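Local coordinates for protein cryptic loci regulator 2 (Schizosaccharomyces pombe 972h-, PDB 5IKJ) that acts upstream of histone deacetylases to promote heterochromatic transcriptional silencing and helps position nucleosomes as part of the SHREC repressor complex, at residues P13-W27 and N141-Y154. Numbering follows the deposited sequence.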
loop_
_atom_site.group_PDB
_atom_site.type_symbol
_atom_site.label_atom_id
_atom_site.label_comp_id
_atom_site.label_asym_id
_atom_site.label_seq_id
_atom_site.Cartn_x
_atom_site.Cartn_y
_atom_site.Cartn_z
ATOM N N PRO A 13 -5.228 25.533 -7.144
ATOM C CA PRO A 13 -6.440 24.736 -7.388
ATOM C C PRO A 13 -7.462 24.920 -6.275
ATOM O O PRO A 13 -7.135 24.852 -5.089
ATOM C CB PRO A 13 -5.912 23.296 -7.446
ATOM C CG PRO A 13 -4.452 23.433 -7.754
ATOM C CD PRO A 13 -4.025 24.689 -7.067
ATOM N N ALA A 14 -8.711 25.149 -6.672
ATOM C CA ALA A 14 -9.806 25.396 -5.746
ATOM C C ALA A 14 -10.721 24.178 -5.704
ATOM O O ALA A 14 -11.192 23.716 -6.749
ATOM C CB ALA A 14 -10.588 26.643 -6.159
ATOM N N ILE A 15 -10.976 23.672 -4.497
ATOM C CA ILE A 15 -11.724 22.435 -4.293
ATOM C C ILE A 15 -13.141 22.769 -3.854
ATOM O O ILE A 15 -13.354 23.654 -3.016
ATOM C CB ILE A 15 -11.021 21.535 -3.255
ATOM C CG1 ILE A 15 -9.679 21.040 -3.801
ATOM C CG2 ILE A 15 -11.903 20.346 -2.877
ATOM C CD1 ILE A 15 -8.781 20.417 -2.751
ATOM N N THR A 16 -14.115 22.055 -4.419
ATOM C CA THR A 16 -15.513 22.179 -4.034
ATOM C C THR A 16 -16.081 20.797 -3.742
ATOM O O THR A 16 -15.699 19.806 -4.371
ATOM C CB THR A 16 -16.352 22.856 -5.130
ATOM O OG1 THR A 16 -15.702 24.056 -5.564
ATOM C CG2 THR A 16 -17.744 23.200 -4.613
ATOM N N CYS A 17 -16.997 20.739 -2.780
ATOM C CA CYS A 17 -17.657 19.488 -2.430
ATOM C C CYS A 17 -18.847 19.247 -3.348
ATOM O O CYS A 17 -19.668 20.144 -3.563
ATOM C CB CYS A 17 -18.118 19.514 -0.973
ATOM S SG CYS A 17 -16.782 19.391 0.226
ATOM N N VAL A 18 -18.941 18.030 -3.886
ATOM C CA VAL A 18 -20.062 17.685 -4.754
ATOM C C VAL A 18 -21.357 17.620 -3.954
ATOM O O VAL A 18 -22.412 18.066 -4.422
ATOM C CB VAL A 18 -19.774 16.362 -5.486
ATOM C CG1 VAL A 18 -21.029 15.827 -6.170
ATOM C CG2 VAL A 18 -18.663 16.559 -6.508
ATOM N N TRP A 19 -21.306 17.061 -2.747
ATOM C CA TRP A 19 -22.489 16.923 -1.911
ATOM C C TRP A 19 -22.124 17.236 -0.466
ATOM O O TRP A 19 -20.951 17.236 -0.084
ATOM C CB TRP A 19 -23.093 15.514 -2.015
ATOM C CG TRP A 19 -22.502 14.527 -1.058
ATOM C CD1 TRP A 19 -21.304 13.885 -1.175
ATOM C CD2 TRP A 19 -23.091 14.061 0.162
ATOM N NE1 TRP A 19 -21.108 13.051 -0.099
ATOM C CE2 TRP A 19 -22.190 13.141 0.735
ATOM C CE3 TRP A 19 -24.289 14.334 0.826
ATOM C CZ2 TRP A 19 -22.453 12.492 1.941
ATOM C CZ3 TRP A 19 -24.547 13.690 2.023
ATOM C CH2 TRP A 19 -23.634 12.781 2.567
ATOM N N SER A 20 -23.153 17.499 0.338
ATOM C CA SER A 20 -22.962 17.883 1.729
ATOM C C SER A 20 -24.145 17.408 2.557
ATOM O O SER A 20 -25.297 17.520 2.132
ATOM C CB SER A 20 -22.805 19.403 1.870
ATOM O OG SER A 20 -23.005 19.812 3.211
ATOM N N ASP A 21 -23.848 16.876 3.742
ATOM C CA ASP A 21 -24.865 16.502 4.715
ATOM C C ASP A 21 -25.194 17.637 5.676
ATOM O O ASP A 21 -25.951 17.427 6.630
ATOM C CB ASP A 21 -24.404 15.275 5.507
ATOM C CG ASP A 21 -23.234 15.578 6.424
ATOM O OD1 ASP A 21 -22.473 16.526 6.130
ATOM O OD2 ASP A 21 -23.074 14.872 7.440
ATOM N N GLY A 22 -24.649 18.830 5.445
ATOM C CA GLY A 22 -24.845 19.919 6.382
ATOM C C GLY A 22 -26.307 20.292 6.531
ATOM O O GLY A 22 -27.099 20.195 5.592
ATOM N N ARG A 23 -26.663 20.728 7.738
ATOM C CA ARG A 23 -28.017 21.166 8.052
ATOM C C ARG A 23 -27.947 22.570 8.629
ATOM O O ARG A 23 -27.338 22.783 9.682
ATOM C CB ARG A 23 -28.699 20.209 9.035
ATOM C CG ARG A 23 -28.837 18.792 8.506
ATOM C CD ARG A 23 -29.901 17.996 9.248
ATOM N NE ARG A 23 -31.145 17.911 8.484
ATOM C CZ ARG A 23 -32.308 18.461 8.831
ATOM N NH1 ARG A 23 -32.435 19.150 9.958
ATOM N NH2 ARG A 23 -33.364 18.310 8.043
ATOM N N SER A 24 -28.570 23.525 7.935
ATOM C CA SER A 24 -28.522 24.917 8.371
ATOM C C SER A 24 -29.094 25.093 9.772
ATOM O O SER A 24 -28.646 25.974 10.515
ATOM C CB SER A 24 -29.282 25.798 7.379
ATOM O OG SER A 24 -30.657 25.454 7.343
ATOM N N ASP A 25 -30.076 24.277 10.153
ATOM C CA ASP A 25 -30.762 24.464 11.425
ATOM C C ASP A 25 -30.006 23.875 12.613
ATOM O O ASP A 25 -30.590 23.756 13.696
ATOM C CB ASP A 25 -32.176 23.872 11.359
ATOM C CG ASP A 25 -32.181 22.373 11.112
ATOM O OD1 ASP A 25 -31.113 21.735 11.217
ATOM O OD2 ASP A 25 -33.268 21.831 10.819
ATOM N N THR A 26 -28.740 23.496 12.443
ATOM C CA THR A 26 -27.870 23.228 13.580
ATOM C C THR A 26 -27.090 24.461 14.012
ATOM O O THR A 26 -26.471 24.443 15.082
ATOM C CB THR A 26 -26.872 22.107 13.260
ATOM O OG1 THR A 26 -26.025 22.507 12.174
ATOM C CG2 THR A 26 -27.592 20.815 12.898
ATOM N N TRP A 27 -27.130 25.479 13.185
ATOM C CA TRP A 27 -26.431 26.696 13.477
ATOM C C TRP A 27 -26.967 27.279 14.754
ATOM O O TRP A 27 -28.130 27.119 15.083
ATOM C CB TRP A 27 -26.569 27.695 12.346
ATOM C CG TRP A 27 -25.998 27.237 11.088
ATOM C CD1 TRP A 27 -25.506 26.027 10.829
ATOM C CD2 TRP A 27 -25.865 27.990 9.897
ATOM N NE1 TRP A 27 -25.064 25.958 9.550
ATOM C CE2 TRP A 27 -25.277 27.160 8.952
ATOM C CE3 TRP A 27 -26.184 29.293 9.538
ATOM C CZ2 TRP A 27 -24.999 27.580 7.675
ATOM C CZ3 TRP A 27 -25.907 29.705 8.275
ATOM C CH2 TRP A 27 -25.318 28.857 7.357
ATOM N N ASN A 141 -0.756 24.334 -2.171
ATOM C CA ASN A 141 -1.481 25.447 -2.770
ATOM C C ASN A 141 -2.986 25.230 -2.819
ATOM O O ASN A 141 -3.733 26.209 -2.936
ATOM C CB ASN A 141 -0.972 25.704 -4.192
ATOM C CG ASN A 141 0.251 26.596 -4.222
ATOM O OD1 ASN A 141 1.084 26.561 -3.317
ATOM N ND2 ASN A 141 0.359 27.411 -5.263
ATOM N N TYR A 142 -3.450 23.986 -2.737
ATOM C CA TYR A 142 -4.878 23.717 -2.819
ATOM C C TYR A 142 -5.612 24.390 -1.664
ATOM O O TYR A 142 -5.048 24.656 -0.600
ATOM C CB TYR A 142 -5.147 22.212 -2.801
ATOM C CG TYR A 142 -4.720 21.480 -4.055
ATOM C CD1 TYR A 142 -3.405 21.518 -4.494
ATOM C CD2 TYR A 142 -5.633 20.732 -4.792
ATOM C CE1 TYR A 142 -3.009 20.843 -5.632
ATOM C CE2 TYR A 142 -5.246 20.053 -5.933
ATOM C CZ TYR A 142 -3.932 20.114 -6.348
ATOM O OH TYR A 142 -3.538 19.444 -7.482
ATOM N N TYR A 143 -6.894 24.666 -1.886
ATOM C CA TYR A 143 -7.709 25.328 -0.880
ATOM C C TYR A 143 -9.174 25.102 -1.213
ATOM O O TYR A 143 -9.540 24.935 -2.380
ATOM C CB TYR A 143 -7.402 26.827 -0.807
ATOM C CG TYR A 143 -8.005 27.630 -1.936
ATOM C CD1 TYR A 143 -7.353 27.751 -3.155
ATOM C CD2 TYR A 143 -9.228 28.269 -1.780
ATOM C CE1 TYR A 143 -7.903 28.486 -4.189
ATOM C CE2 TYR A 143 -9.785 29.004 -2.805
ATOM C CZ TYR A 143 -9.119 29.112 -4.008
ATOM O OH TYR A 143 -9.675 29.845 -5.032
ATOM N N LEU A 144 -10.007 25.098 -0.176
ATOM C CA LEU A 144 -11.448 24.954 -0.353
ATOM C C LEU A 144 -12.015 26.236 -0.948
ATOM O O LEU A 144 -11.984 27.294 -0.309
ATOM C CB LEU A 144 -12.118 24.634 0.980
ATOM C CG LEU A 144 -12.561 23.185 1.189
ATOM C CD1 LEU A 144 -11.406 22.217 0.963
ATOM C CD2 LEU A 144 -13.140 23.010 2.585
ATOM N N ALA A 145 -12.525 26.148 -2.179
ATOM C CA ALA A 145 -13.252 27.271 -2.761
ATOM C C ALA A 145 -14.353 27.748 -1.831
ATOM O O ALA A 145 -14.649 28.947 -1.774
ATOM C CB ALA A 145 -13.860 26.873 -4.107
ATOM N N SER A 146 -14.965 26.827 -1.094
ATOM C CA SER A 146 -16.112 27.138 -0.258
ATOM C C SER A 146 -16.300 26.013 0.746
ATOM O O SER A 146 -15.991 24.854 0.461
ATOM C CB SER A 146 -17.378 27.315 -1.103
ATOM O OG SER A 146 -18.533 27.381 -0.287
ATOM N N LEU A 147 -16.806 26.368 1.922
ATOM C CA LEU A 147 -17.159 25.353 2.897
ATOM C C LEU A 147 -18.331 24.525 2.372
ATOM O O LEU A 147 -19.142 25.015 1.581
ATOM C CB LEU A 147 -17.535 25.991 4.231
ATOM C CG LEU A 147 -16.384 26.540 5.075
ATOM C CD1 LEU A 147 -16.934 27.399 6.201
ATOM C CD2 LEU A 147 -15.527 25.412 5.631
ATOM N N PRO A 148 -18.441 23.265 2.789
ATOM C CA PRO A 148 -19.572 22.449 2.333
ATOM C C PRO A 148 -20.891 23.128 2.666
ATOM O O PRO A 148 -21.050 23.726 3.731
ATOM C CB PRO A 148 -19.401 21.132 3.101
ATOM C CG PRO A 148 -17.975 21.119 3.551
ATOM C CD PRO A 148 -17.583 22.544 3.744
ATOM N N THR A 149 -21.833 23.045 1.727
ATOM C CA THR A 149 -23.135 23.681 1.888
ATOM C C THR A 149 -23.701 23.419 3.277
ATOM O O THR A 149 -23.648 22.298 3.785
ATOM C CB THR A 149 -24.105 23.166 0.816
ATOM O OG1 THR A 149 -23.648 23.579 -0.478
ATOM C CG2 THR A 149 -25.521 23.698 1.043
ATOM N N ASN A 150 -24.230 24.479 3.889
ATOM C CA ASN A 150 -24.918 24.469 5.183
ATOM C C ASN A 150 -23.976 24.341 6.374
ATOM O O ASN A 150 -24.456 24.132 7.499
ATOM C CB ASN A 150 -25.975 23.361 5.267
ATOM C CG ASN A 150 -27.224 23.691 4.475
ATOM O OD1 ASN A 150 -27.197 24.522 3.568
ATOM N ND2 ASN A 150 -28.332 23.047 4.823
ATOM N N TYR A 151 -22.665 24.462 6.184
ATOM C CA TYR A 151 -21.724 24.538 7.294
ATOM C C TYR A 151 -21.355 25.994 7.553
ATOM O O TYR A 151 -21.175 26.776 6.615
ATOM C CB TYR A 151 -20.462 23.719 7.012
ATOM C CG TYR A 151 -20.621 22.237 7.278
ATOM C CD1 TYR A 151 -21.203 21.398 6.337
ATOM C CD2 TYR A 151 -20.188 21.676 8.474
ATOM C CE1 TYR A 151 -21.351 20.045 6.578
ATOM C CE2 TYR A 151 -20.330 20.323 8.724
ATOM C CZ TYR A 151 -20.913 19.512 7.773
ATOM O OH TYR A 151 -21.059 18.164 8.014
ATOM N N GLN A 152 -21.244 26.351 8.832
ATOM C CA GLN A 152 -20.964 27.720 9.246
ATOM C C GLN A 152 -19.805 27.725 10.231
ATOM O O GLN A 152 -19.808 26.964 11.204
ATOM C CB GLN A 152 -22.201 28.369 9.877
ATOM C CG GLN A 152 -22.032 29.843 10.212
ATOM C CD GLN A 152 -21.839 30.706 8.982
ATOM O OE1 GLN A 152 -20.815 31.374 8.834
ATOM N NE2 GLN A 152 -22.825 30.700 8.094
ATOM N N LEU A 153 -18.821 28.582 9.976
ATOM C CA LEU A 153 -17.641 28.698 10.820
ATOM C C LEU A 153 -17.826 29.810 11.847
ATOM O O LEU A 153 -18.540 30.788 11.610
ATOM C CB LEU A 153 -16.403 28.973 9.965
ATOM C CG LEU A 153 -15.055 29.056 10.681
ATOM C CD1 LEU A 153 -14.647 27.699 11.234
ATOM C CD2 LEU A 153 -13.995 29.595 9.734
ATOM N N TYR A 154 -17.171 29.650 12.996
ATOM C CA TYR A 154 -17.287 30.607 14.089
ATOM C C TYR A 154 -15.961 30.711 14.826
ATOM O O TYR A 154 -15.166 29.768 14.844
ATOM C CB TYR A 154 -18.375 30.204 15.092
ATOM C CG TYR A 154 -19.773 30.162 14.526
ATOM C CD1 TYR A 154 -20.220 29.058 13.811
ATOM C CD2 TYR A 154 -20.654 31.215 14.724
ATOM C CE1 TYR A 154 -21.499 29.012 13.299
ATOM C CE2 TYR A 154 -21.935 31.178 14.214
ATOM C CZ TYR A 154 -22.354 30.074 13.502
ATOM O OH TYR A 154 -23.631 30.034 12.992
HETATM O O HOH W 1 -17.512 22.637 -1.038
#
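Ser20 turns OG away from its own amide nitrogen (chi1 163°), which brings it to the carbonyl of Thr149; OG gives its proton to Thr149 O at 2.6 Å, in the carbonyl plane and on a lone pair. The same OG accepts from Gly22 N, closing an ST turn, so it is gripped from both segments. Next to it, Asp21 has CG between backbone N and carbonyl carbon (chi1 69°), and this swings the carboxylate back to the Tyr151 phenol: Tyr151 OH donates to the syn side of Asp21 OD1 at 2.9 Å. The other oxygen, Asp21 OD2, is hydrogen-bonded to NE2 of the zinc ligand His189.

Further along, the Trp27 indole N-H reaches Asn150 O, with NE1 2.8 Å away and well above the carbonyl plane. Gln152 CB sits over the centre of the six-membered ring of Trp27, 3.6 Å from its centroid. Gln152 NE2 lies over the same face, 3.2 Å from Trp27 CH2, with the amide plane nearly perpendicular to the ring.

At the other end, Pro13 lays CG on the face of the Tyr142 ring, while Ile15 CD1 comes in at the edge of that ring. Backbone bonds from Ile15 N to Tyr143 O (2.9 Å) and from Ala145 N to Ile15 O (2.8 Å) pair the strands. A water links Cys17 N to Ser146 O where the two segments part.

Strands 14-17 and 143-144 thus form a short parallel beta ladder, extended antiparallel by a strand of another protein chain, and the loop after strand 14-17 passes beside the zinc site of His189, Cys204, Cys206 and Cys209, with Asp21 in its second shell.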